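Side-chain contacts in putative TetR-family transcriptional regulator (Syntrophomonas wolfei subsp. wolfei, PDB 3LWJ), which probably binds DNA through a helix-turn-helix motif, as in other transcriptional regulators of the TetR family: residues R94-M97 with E98-Q102; I139-G142 with I143-V147; K175-K179 with E180-E184. One frame throughout, in Å; residues are numbered along the deposited sequence.

In the fold
All three contacts are local: within a helix, at a helix C-terminus and at a helix N-terminus. Contacts 1 and 3 are neighbours, with centres about 12 Å apart. Residues of the two meet, joining helix 85-102 to the start of helix 179-195. The link is a salt bridge, E98 OE1 to K179 NZ at 3.0 Å, and packing of M97 CE on M182 SE at 3.5 Å. Contact 2 ends helix 118-144 and stands apart, its centre about 24 Å from that of contact 1 and 30 Å from that of contact 3. The predicted helix-turn-helix (34-53) includes none of them. A 1,2-ethanediol, probably from the crystallisation liquor, lies about 5 Å from the I139 side chain.

Contact 1: residues R94-M97 with E98-Q102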
loop_
_atom_site.group_PDB
_atom_site.type_symbol
_atom_site.label_atom_id
_atom_site.label_comp_id
_atom_site.label_asym_id
_atom_site.label_seq_id
_atom_site.Cartn_x
_atom_site.Cartn_y
_atom_site.Cartn_z
ATOM N N ARG A 94 -7.081 7.879 -14.268
ATOM C CA ARG A 94 -6.012 8.565 -14.977
ATOM C C ARG A 94 -5.774 9.991 -14.447
ATOM O O ARG A 94 -4.630 10.361 -14.148
ATOM C CB ARG A 94 -6.245 8.567 -16.481
ATOM C CG ARG A 94 -5.327 9.503 -17.193
ATOM C CD ARG A 94 -5.042 9.139 -18.657
ATOM N NE ARG A 94 -6.161 8.561 -19.389
ATOM C CZ ARG A 94 -6.046 7.561 -20.257
ATOM N NH1 ARG A 94 -4.852 7.017 -20.481
ATOM N NH2 ARG A 94 -7.125 7.104 -20.909
ATOM N N LEU A 95 -6.838 10.785 -14.319
ATOM C CA LEU A 95 -6.708 12.107 -13.698
ATOM C C LEU A 95 -5.989 12.061 -12.384
ATOM O O LEU A 95 -5.115 12.893 -12.149
ATOM C CB LEU A 95 -8.061 12.785 -13.417
ATOM C CG LEU A 95 -8.691 13.546 -14.543
ATOM C CD1 LEU A 95 -10.006 14.155 -14.060
ATOM C CD2 LEU A 95 -7.718 14.597 -15.103
ATOM N N THR A 96 -6.380 11.136 -11.497
ATOM C CA THR A 96 -5.772 11.086 -10.182
ATOM C C THR A 96 -4.297 10.793 -10.338
ATOM O O THR A 96 -3.467 11.430 -9.695
ATOM C CB THR A 96 -6.397 10.003 -9.271
ATOM O OG1 THR A 96 -7.789 10.260 -9.104
ATOM C CG2 THR A 96 -5.692 9.978 -7.935
HETATM N N MSE A 97 -3.978 9.829 -11.193
HETATM C CA MSE A 97 -2.575 9.403 -11.370
HETATM C C MSE A 97 -1.769 10.614 -11.920
HETATM O O MSE A 97 -0.588 10.815 -11.566
HETATM C CB MSE A 97 -2.426 8.158 -12.298
HETATM C CG MSE A 97 -2.726 6.647 -11.720
HETATM SE SE MSE A 97 -2.775 6.620 -9.770
HETATM C CE MSE A 97 -0.979 5.963 -9.398
ATOM N N GLU A 98 -2.393 11.443 -12.756
ATOM C CA GLU A 98 -1.696 12.649 -13.261
ATOM C C GLU A 98 -1.476 13.702 -12.159
ATOM O O GLU A 98 -0.460 14.390 -12.162
ATOM C CB GLU A 98 -2.421 13.308 -14.449
ATOM C CG GLU A 98 -2.602 12.443 -15.730
ATOM C CD GLU A 98 -1.349 12.273 -16.614
ATOM O OE1 GLU A 98 -0.263 12.840 -16.284
ATOM O OE2 GLU A 98 -1.472 11.560 -17.656
ATOM N N VAL A 99 -2.402 13.845 -11.209
ATOM C CA VAL A 99 -2.171 14.777 -10.095
ATOM C C VAL A 99 -0.959 14.273 -9.291
ATOM O O VAL A 99 -0.077 15.054 -8.937
ATOM C CB VAL A 99 -3.431 14.951 -9.197
ATOM C CG1 VAL A 99 -3.137 15.820 -8.015
ATOM C CG2 VAL A 99 -4.597 15.527 -9.987
ATOM N N PHE A 100 -0.901 12.963 -9.035
ATOM C CA PHE A 100 0.259 12.397 -8.355
ATOM C C PHE A 100 1.545 12.835 -9.082
ATOM O O PHE A 100 2.454 13.344 -8.440
ATOM C CB PHE A 100 0.214 10.861 -8.293
ATOM C CG PHE A 100 -0.832 10.285 -7.382
ATOM C CD1 PHE A 100 -1.329 10.968 -6.323
ATOM C CD2 PHE A 100 -1.257 8.989 -7.571
ATOM C CE1 PHE A 100 -2.269 10.398 -5.466
ATOM C CE2 PHE A 100 -2.185 8.425 -6.733
ATOM C CZ PHE A 100 -2.694 9.153 -5.670
ATOM N N ALA A 101 1.601 12.645 -10.399
ATOM C CA ALA A 101 2.793 12.961 -11.197
ATOM C C ALA A 101 3.174 14.460 -11.197
ATOM O O ALA A 101 4.366 14.811 -11.255
ATOM C CB ALA A 101 2.630 12.451 -12.636
ATOM N N GLN A 102 2.177 15.336 -11.122
ATOM C CA GLN A 102 2.433 16.780 -11.041
ATOM C C GLN A 102 3.011 17.182 -9.692
ATOM O O GLN A 102 3.647 18.226 -9.598
ATOM C CB GLN A 102 1.156 17.579 -11.313
ATOM C CG GLN A 102 0.852 17.724 -12.814
ATOM C CD GLN A 102 -0.634 17.890 -13.110
ATOM O OE1 GLN A 102 -1.422 18.310 -12.243
ATOM N NE2 GLN A 102 -1.029 17.542 -14.338
#
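M97 and F100 make a Met-aromatic contact along one side of helix 85-102, on the buried part of its surface. M97 is a selenomethionine. Its SE lies 4.6 Å from the centroid of the F100 ring and meets it obliquely, 70° off the ring normal. The methyl CE sits in the ring plane at the edge, 3.5 Å from F100 CD2. Bends at chi2 and chi3 of M97 bring SE and CE to this edge. T96 instead reaches over a face. With OG1 beside the backbone N (chi1 -59°), its CG2 is left to make a CH-pi contact, 4.2 Å from the F100 ring centroid. T96 OG1 turns back to the carbonyl of T92. T96 O also lies over a face of the ring, offset toward its rim, and accepts from F100 N at 3.1 Å. Helix 153-173 packs on this buried side, through E164, S167 and L168. Cutting F100 back to an alanine is likely to leave T96 CG2 without a ring face and M97 CE without its edge partner, and to open a gap beside L168. The ring is thus held by weak dispersion-type contacts on the buried side, while the E98 salt bridge to K179 joins the partly exposed side to helix 179-195.

Contact 2: residues I139-G142 with I143-V147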
loop_
_atom_site.group_PDB
_atom_site.type_symbol
_atom_site.label_atom_id
_atom_site.label_comp_id
_atom_site.label_asym_id
_atom_site.label_seq_id
_atom_site.Cartn_x
_atom_site.Cartn_y
_atom_site.Cartn_z
ATOM N N ILE A 139 -19.027 6.123 -5.870
ATOM C CA ILE A 139 -19.523 4.761 -6.074
ATOM C C ILE A 139 -21.021 4.670 -5.716
ATOM O O ILE A 139 -21.796 4.037 -6.419
ATOM C CB ILE A 139 -18.730 3.740 -5.263
ATOM C CG1 ILE A 139 -17.306 3.626 -5.851
ATOM C CG2 ILE A 139 -19.433 2.391 -5.304
ATOM C CD1 ILE A 139 -16.241 3.261 -4.855
ATOM N N GLU A 140 -21.406 5.323 -4.627
ATOM C CA GLU A 140 -22.787 5.326 -4.176
ATOM C C GLU A 140 -23.720 5.877 -5.251
ATOM O O GLU A 140 -24.748 5.254 -5.585
ATOM C CB GLU A 140 -22.909 6.119 -2.886
ATOM C CG GLU A 140 -22.316 5.416 -1.692
ATOM C CD GLU A 140 -22.360 6.303 -0.469
ATOM O OE1 GLU A 140 -23.382 6.991 -0.338
ATOM O OE2 GLU A 140 -21.392 6.361 0.330
ATOM N N TYR A 141 -23.327 7.015 -5.818
ATOM C CA TYR A 141 -24.062 7.629 -6.909
ATOM C C TYR A 141 -24.271 6.624 -8.047
ATOM O O TYR A 141 -25.388 6.463 -8.544
ATOM C CB TYR A 141 -23.343 8.899 -7.388
ATOM C CG TYR A 141 -24.108 9.706 -8.401
ATOM C CD1 TYR A 141 -25.175 10.515 -8.015
ATOM C CD2 TYR A 141 -23.754 9.674 -9.748
ATOM C CE1 TYR A 141 -25.892 11.275 -8.969
ATOM C CE2 TYR A 141 -24.441 10.423 -10.695
ATOM C CZ TYR A 141 -25.514 11.210 -10.304
ATOM O OH TYR A 141 -26.182 11.921 -11.254
ATOM N N GLY A 142 -23.215 5.911 -8.429
ATOM C CA GLY A 142 -23.326 4.929 -9.515
ATOM C C GLY A 142 -24.262 3.763 -9.215
ATOM O O GLY A 142 -24.858 3.185 -10.148
ATOM N N ILE A 143 -24.362 3.400 -7.927
ATOM C CA ILE A 143 -25.246 2.323 -7.466
ATOM C C ILE A 143 -26.665 2.796 -7.596
ATOM O O ILE A 143 -27.505 2.091 -8.140
ATOM C CB ILE A 143 -24.984 1.917 -5.981
ATOM C CG1 ILE A 143 -23.618 1.261 -5.858
ATOM C CG2 ILE A 143 -26.054 0.948 -5.466
ATOM C CD1 ILE A 143 -23.179 1.045 -4.434
ATOM N N LYS A 144 -26.895 4.013 -7.118
ATOM C CA LYS A 144 -28.188 4.669 -7.200
ATOM C C LYS A 144 -28.700 4.905 -8.623
ATOM O O LYS A 144 -29.915 4.881 -8.835
ATOM C CB LYS A 144 -28.172 5.982 -6.405
ATOM C CG LYS A 144 -28.210 5.771 -4.874
ATOM C CD LYS A 144 -29.650 5.453 -4.381
ATOM C CE LYS A 144 -29.729 5.169 -2.874
ATOM N NZ LYS A 144 -29.814 3.709 -2.570
ATOM N N LYS A 145 -27.790 5.100 -9.576
ATOM C CA LYS A 145 -28.161 5.318 -10.979
ATOM C C LYS A 145 -28.212 4.010 -11.796
ATOM O O LYS A 145 -28.356 4.054 -13.024
ATOM C CB LYS A 145 -27.180 6.299 -11.674
ATOM C CG LYS A 145 -27.006 7.671 -11.009
ATOM C CD LYS A 145 -28.297 8.499 -10.919
ATOM C CE LYS A 145 -28.746 9.032 -12.273
ATOM N NZ LYS A 145 -29.950 9.914 -12.176
ATOM N N GLY A 146 -28.044 2.869 -11.121
ATOM C CA GLY A 146 -28.208 1.562 -11.730
ATOM C C GLY A 146 -27.064 1.135 -12.613
ATOM O O GLY A 146 -27.167 0.135 -13.319
ATOM N N VAL A 147 -25.964 1.882 -12.576
ATOM C CA VAL A 147 -24.799 1.538 -13.365
ATOM C C VAL A 147 -23.906 0.565 -12.593
ATOM O O VAL A 147 -23.354 -0.390 -13.187
ATOM C CB VAL A 147 -24.070 2.806 -13.842
ATOM C CG1 VAL A 147 -22.759 2.458 -14.519
ATOM C CG2 VAL A 147 -25.001 3.587 -14.831
#
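K145 lays its side chain over the ring of Y141, four residues before it. Its CB starts 3.6 Å from Y141 O. CG is anti to the carbonyl carbon (chi1 -56°), which brings it to 3.2 Å from Y141 O and over the ring face. There it makes a CH-pi contact, 3.9 Å from the Y141 ring centroid and 17° off the normal, displaced toward the rim. CD goes on above the phenol end, 3.9 Å from Y141 CZ. CE passes Y141 OH at 4.0 Å, and NZ continues beyond it. The backbone joins the same two residues through K145 N to Y141 O. Here helix 118-144 stops in a Schellman motif. V147 N bonds to G142 O at 3.0 Å, and G146 N bonds to I143 O. G146 is the C-prime residue, with a positive phi of 76° that favours glycine. I139 and I143 belong to another side of the helix, where I139 CG2 meets I143 CD1 at 4.1 Å. Both side chains also touch V153 of helix 153-173. L85 of helix 85-102 packs against Y141, K145 and V147, while V147 also meets L198 of the second subunit.

Contact 3: residues K175-K179 with E180-E184; sequences KAITK and EEMIE
T178 and E181 hold each other closely at the start of helix 179-195, while E180 beside them turns its carboxylate away. The backbone N of T178 donates to E181 OE1 at 2.8 Å, with an N-H...O angle of 161°. It reaches the anti side of the carboxylate oxygen, 32° out of the carboxylate plane. In return E181 N donates to T178 OG1 at 3.1 Å in a nearly straight bond. T178 OG1 lies between its own backbone N and carbonyl carbon (chi1 60°), a position that turns it toward the first turn of the helix. E181 extends beyond CG to bring OE1 back to the preceding loop. These reciprocal bonds form a capping box, with T178 as the N-cap. They satisfy an amide at the helix start and one in the loop before it. The negative carboxylate would probably also interact favourably with the positive end of the helix dipole. The next main-chain bond, M182 N to T178 O, begins the regular helix.

The buried side is packed through carbon atoms. I177 CD1 touches M182 CB at 3.7 Å, the two side chains crossing at about a right angle. M182, a selenomethionine, is buried and also meets S167 and W171 of helix 153-173. The alkyl chain of K179 runs side by side with I183, with K179 CE at 3.9 Å from I183 CD1. K179 NZ is taken by its salt bridge to E98 on helix 85-102.

The capping box lies at the surface, yet it is tightly bonded. The loose part is E180. Its CB passes T178 OG1 at 3.8 Å, and from there its carboxylate leads away from the preceding loop.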
loop_
_atom_site.group_PDB
_atom_site.type_symbol
_atom_site.label_atom_id
_atom_site.label_comp_id
_atom_site.label_asym_id
_atom_site.label_seq_id
_atom_site.Cartn_x
_atom_site.Cartn_y
_atom_site.Cartn_z
ATOM N N LYS A 175 11.195 2.751 -8.592
ATOM C CA LYS A 175 11.632 2.993 -9.970
ATOM C C LYS A 175 11.573 1.675 -10.738
ATOM O O LYS A 175 12.425 1.431 -11.555
ATOM C CB LYS A 175 13.080 3.522 -10.038
ATOM C CG LYS A 175 13.519 4.527 -8.975
ATOM C CD LYS A 175 13.056 5.929 -9.306
ATOM C CE LYS A 175 13.560 6.937 -8.269
ATOM N NZ LYS A 175 12.549 8.017 -8.054
ATOM N N ALA A 176 10.605 0.813 -10.428
ATOM C CA ALA A 176 10.487 -0.523 -11.053
ATOM C C ALA A 176 9.563 -0.494 -12.286
ATOM O O ALA A 176 9.611 -1.379 -13.125
ATOM C CB ALA A 176 9.976 -1.554 -10.005
ATOM N N ILE A 177 8.745 0.550 -12.410
ATOM C CA ILE A 177 7.878 0.712 -13.548
ATOM C C ILE A 177 7.946 2.167 -14.021
ATOM O O ILE A 177 8.330 3.033 -13.266
ATOM C CB ILE A 177 6.391 0.348 -13.220
ATOM C CG1 ILE A 177 5.826 1.199 -12.060
ATOM C CG2 ILE A 177 6.236 -1.133 -12.876
ATOM C CD1 ILE A 177 4.310 0.942 -11.758
ATOM N N THR A 178 7.539 2.424 -15.258
ATOM C CA THR A 178 7.460 3.785 -15.760
ATOM C C THR A 178 6.114 4.410 -15.378
ATOM O O THR A 178 5.152 3.713 -15.022
ATOM C CB THR A 178 7.630 3.827 -17.280
ATOM O OG1 THR A 178 6.594 3.058 -17.904
ATOM C CG2 THR A 178 9.011 3.269 -17.698
ATOM N N LYS A 179 6.072 5.729 -15.428
ATOM C CA LYS A 179 4.842 6.500 -15.261
ATOM C C LYS A 179 3.747 5.908 -16.138
ATOM O O LYS A 179 2.603 5.741 -15.711
ATOM C CB LYS A 179 5.096 7.974 -15.629
ATOM C CG LYS A 179 3.879 8.878 -15.428
ATOM C CD LYS A 179 4.107 10.315 -15.910
ATOM C CE LYS A 179 2.841 10.891 -16.537
ATOM N NZ LYS A 179 2.666 12.344 -16.290
ATOM N N GLU A 180 4.102 5.614 -17.384
ATOM C CA GLU A 180 3.159 5.041 -18.331
ATOM C C GLU A 180 2.619 3.668 -17.901
ATOM O O GLU A 180 1.419 3.399 -17.963
ATOM C CB GLU A 180 3.842 4.884 -19.688
ATOM C CG GLU A 180 2.892 4.365 -20.758
ATOM C CD GLU A 180 1.707 5.300 -20.922
ATOM O OE1 GLU A 180 1.949 6.468 -21.315
ATOM O OE2 GLU A 180 0.552 4.888 -20.629
ATOM N N GLU A 181 3.537 2.789 -17.516
ATOM C CA GLU A 181 3.196 1.475 -17.001
ATOM C C GLU A 181 2.309 1.573 -15.775
ATOM O O GLU A 181 1.423 0.761 -15.610
ATOM C CB GLU A 181 4.467 0.691 -16.677
ATOM C CG GLU A 181 5.177 0.218 -17.925
ATOM C CD GLU A 181 6.578 -0.300 -17.653
ATOM O OE1 GLU A 181 7.191 -0.006 -16.593
ATOM O OE2 GLU A 181 7.062 -1.034 -18.511
HETATM N N MSE A 182 2.524 2.585 -14.935
HETATM C CA MSE A 182 1.721 2.768 -13.732
HETATM C C MSE A 182 0.322 3.179 -14.097
HETATM O O MSE A 182 -0.651 2.655 -13.575
HETATM C CB MSE A 182 2.333 3.840 -12.847
HETATM C CG MSE A 182 1.435 4.379 -11.747
HETATM SE SE MSE A 182 2.191 5.983 -10.858
HETATM C CE MSE A 182 1.974 7.289 -12.280
ATOM N N ILE A 183 0.222 4.118 -15.030
ATOM C CA ILE A 183 -1.075 4.593 -15.469
ATOM C C ILE A 183 -1.827 3.411 -16.114
ATOM O O ILE A 183 -2.980 3.123 -15.721
ATOM C CB ILE A 183 -0.943 5.812 -16.411
ATOM C CG1 ILE A 183 -0.394 7.011 -15.623
ATOM C CG2 ILE A 183 -2.286 6.150 -17.057
ATOM C CD1 ILE A 183 0.047 8.222 -16.528
ATOM N N GLU A 184 -1.153 2.680 -17.016
ATOM C CA GLU A 184 -1.790 1.531 -17.721
ATOM C C GLU A 184 -2.291 0.469 -16.741
ATOM O O GLU A 184 -3.404 -0.021 -16.874
ATOM C CB GLU A 184 -0.842 0.888 -18.753
ATOM C CG GLU A 184 -1.357 -0.431 -19.356
#